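Local coordinates for putative fructosamine-3-kinase (Thermobifida fusca YX, PDB 3F7W), which is probably a kinase of the fructosamine kinase family, related to the protein kinases in fold, though its own substrate has not been established, at residues 71-76 against 108-112. Numbering follows the deposited sequence.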
ATOM      1  N   SER A  71       5.146   9.163 -12.241  1.00 30.83           N
ATOM      2  CA  SER A  71       6.006  10.258 -11.778  1.00 29.23           C
ATOM      3  C   SER A  71       7.462  10.082 -12.146  1.00 25.96           C
ATOM      4  O   SER A  71       7.913   8.979 -12.477  1.00 29.00           O
ATOM      5  CB  SER A  71       5.859  10.417 -10.271  1.00 28.70           C
ATOM      6  OG  SER A  71       6.267   9.233  -9.605  1.00 28.58           O
ATOM      7  N   PHE A  72       8.218  11.178 -12.046  1.00 24.98           N
ATOM      8  CA  PHE A  72       9.661  11.166 -12.385  1.00 25.68           C
ATOM      9  C   PHE A  72      10.423  10.282 -11.405  1.00 27.52           C
ATOM     10  O   PHE A  72      10.264  10.441 -10.196  1.00 28.85           O
ATOM     11  CB  PHE A  72      10.247  12.562 -12.333  1.00 24.97           C
ATOM     12  CG  PHE A  72      11.667  12.648 -12.840  1.00 25.44           C
ATOM     13  CD1 PHE A  72      11.960  12.492 -14.193  1.00 27.40           C
ATOM     14  CD2 PHE A  72      12.704  12.882 -11.968  1.00 31.06           C
ATOM     15  CE1 PHE A  72      13.253  12.572 -14.656  1.00 32.64           C
ATOM     16  CE2 PHE A  72      14.013  12.955 -12.418  1.00 31.04           C
ATOM     17  CZ  PHE A  72      14.287  12.805 -13.773  1.00 33.01           C
ATOM     18  N   GLY A  73      11.283   9.403 -11.925  1.00 28.13           N
ATOM     19  CA  GLY A  73      12.006   8.437 -11.102  1.00 29.76           C
ATOM     20  C   GLY A  73      11.086   7.509 -10.336  1.00 28.78           C
ATOM     21  O   GLY A  73      11.423   7.074  -9.225  1.00 29.46           O
ATOM     22  N   SER A  74       9.936   7.200 -10.923  1.00 28.34           N
ATOM     23  CA  SER A  74       8.935   6.367 -10.288  1.00 29.09           C
ATOM     24  C   SER A  74       9.554   5.120  -9.658  1.00 28.10           C
ATOM     25  O   SER A  74      10.327   4.388 -10.323  1.00 26.74           O
ATOM     26  CB  SER A  74       7.885   5.871 -11.290  1.00 31.89           C
ATOM     27  OG  SER A  74       6.975   4.996 -10.630  1.00 32.67           O
ATOM     28  N   PRO A  75       9.193   4.833  -8.402  1.00 28.77           N
ATOM     29  CA  PRO A  75       9.635   3.580  -7.778  1.00 28.23           C
ATOM     30  C   PRO A  75       8.668   2.405  -8.045  1.00 28.66           C
ATOM     31  O   PRO A  75       8.828   1.361  -7.458  1.00 28.46           O
ATOM     32  CB  PRO A  75       9.633   3.931  -6.279  1.00 26.99           C
ATOM     33  CG  PRO A  75       8.544   4.892  -6.161  1.00 29.04           C
ATOM     34  CD  PRO A  75       8.402   5.645  -7.467  1.00 26.91           C
ATOM     35  N   VAL A  76       7.702   2.571  -8.948  1.00 29.26           N
ATOM     36  CA  VAL A  76       6.639   1.584  -9.175  1.00 30.01           C
ATOM     37  C   VAL A  76       7.046   0.666 -10.324  1.00 31.00           C
ATOM     38  O   VAL A  76       7.414   1.155 -11.398  1.00 32.51           O
ATOM     39  CB  VAL A  76       5.306   2.309  -9.560  1.00 30.99           C
ATOM     40  CG1 VAL A  76       4.166   1.303  -9.750  1.00 29.70           C
ATOM     41  CG2 VAL A  76       4.944   3.340  -8.502  1.00 31.79           C
ATOM     42  N   GLN A 108      12.021  10.046  -4.716  1.00 26.32           N
ATOM     43  CA  GLN A 108      11.111   9.247  -5.510  1.00 26.15           C
ATOM     44  C   GLN A 108       9.703   9.283  -4.944  1.00 27.04           C
ATOM     45  O   GLN A 108       8.726   9.446  -5.687  1.00 24.95           O
ATOM     46  CB  GLN A 108      11.571   7.786  -5.591  1.00 25.01           C
ATOM     47  CG  GLN A 108      12.860   7.502  -6.363  1.00 25.93           C
ATOM     48  CD  GLN A 108      13.202   6.038  -6.351  1.00 29.24           C
ATOM     49  OE1 GLN A 108      13.722   5.499  -5.338  1.00 25.91           O
ATOM     50  NE2 GLN A 108      12.828   5.339  -7.437  1.00 27.28           N
ATOM     51  N   LEU A 109       9.591   9.082  -3.639  1.00 27.31           N
ATOM     52  CA  LEU A 109       8.284   9.092  -2.982  1.00 24.41           C
ATOM     53  C   LEU A 109       7.597  10.451  -3.026  1.00 24.45           C
ATOM     54  O   LEU A 109       6.383  10.528  -3.197  1.00 26.05           O
ATOM     55  CB  LEU A 109       8.421   8.660  -1.506  1.00 26.35           C
ATOM     56  CG  LEU A 109       8.544   7.186  -1.125  1.00 33.37           C
ATOM     57  CD1 LEU A 109       8.680   7.114   0.437  1.00 34.86           C
ATOM     58  CD2 LEU A 109       7.363   6.351  -1.626  1.00 30.28           C
ATOM     59  N   ALA A 110       8.357  11.524  -2.808  1.00 26.62           N
ATOM     60  CA  ALA A 110       7.818  12.866  -2.913  1.00 26.81           C
ATOM     61  C   ALA A 110       7.209  13.115  -4.303  1.00 24.78           C
ATOM     62  O   ALA A 110       6.120  13.654  -4.406  1.00 26.55           O
ATOM     63  CB  ALA A 110       8.920  13.938  -2.583  1.00 23.83           C
ATOM     64  N   ALA A 111       7.917  12.744  -5.367  1.00 25.92           N
ATOM     65  CA  ALA A 111       7.417  12.982  -6.730  1.00 25.22           C
ATOM     66  C   ALA A 111       6.159  12.135  -6.997  1.00 25.96           C
ATOM     67  O   ALA A 111       5.217  12.589  -7.636  1.00 26.62           O
ATOM     68  CB  ALA A 111       8.498  12.674  -7.762  1.00 25.64           C
HETATM   69  N   MSE A 112       6.169  10.914  -6.471  1.00 25.88           N
HETATM   70  CA  MSE A 112       5.047   9.990  -6.588  1.00 25.97           C
HETATM   71  C   MSE A 112       3.813  10.625  -5.938  1.00 25.56           C
HETATM   72  O   MSE A 112       2.777  10.750  -6.590  1.00 26.92           O
HETATM   73  CB  MSE A 112       5.331   8.638  -5.910  1.00 25.88           C
HETATM   74  CG  MSE A 112       4.173   7.649  -5.984  1.00 27.58           C
HETATM   75 SE   MSE A 112       4.645   5.988  -5.116  0.75 25.66          SE
HETATM   76  CE  MSE A 112       4.111   6.591  -3.334  1.00 27.32           C
TER
HETATM   77  O   HOH W   1       8.643   9.192  -8.326  1.00 25.26           O
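Gln108 reaches from the helix to the loop with its amide: NE2 donates to the carbonyl O of Gly73 over 2.9 Å, nearly straight at 160°. That oxygen lies almost in the amide plane, while NE2 sits tilted 25° from the carbonyl plane of Gly73. The amide is held at both ends, since OE1 accepts from Ala207 N.

A water makes the second polar link. It accepts from Ser71 OG at 2.7 Å and donates to Phe72 O and to Gln108 O, tying the type II turn of residues 71-74 to the helix backbone. Ser71 OG lies between its own backbone N and carbonyl carbon (chi1 61°), which sets it 3.3 Å from Met112 CA and within reach of the water. At the end of the turn, Ser74 OG accepts from Val76 N in an ST turn.

In van der Waals packing, Pro75 CB lies beside the Gln108 amide, 3.7 Å from NE2. The apolar part is Pro75 CG against SE of selenomethionine Met112 at 4.2 Å, the two side chains crossing at about a right angle; Val76 CG2 approaches the same selenium.

The loop between helix 57-68 and strand 79-83, probably the counterpart of the αC-β4 loop of protein kinases, which anchors the small lobe to the large one, is thus fastened onto helix 99-114. Val76 and Met112 pack on Leu68 of helix 57-68, and the Pro75 carbonyl hydrogen-bonds to the backbone of Val209 in strand 206-209.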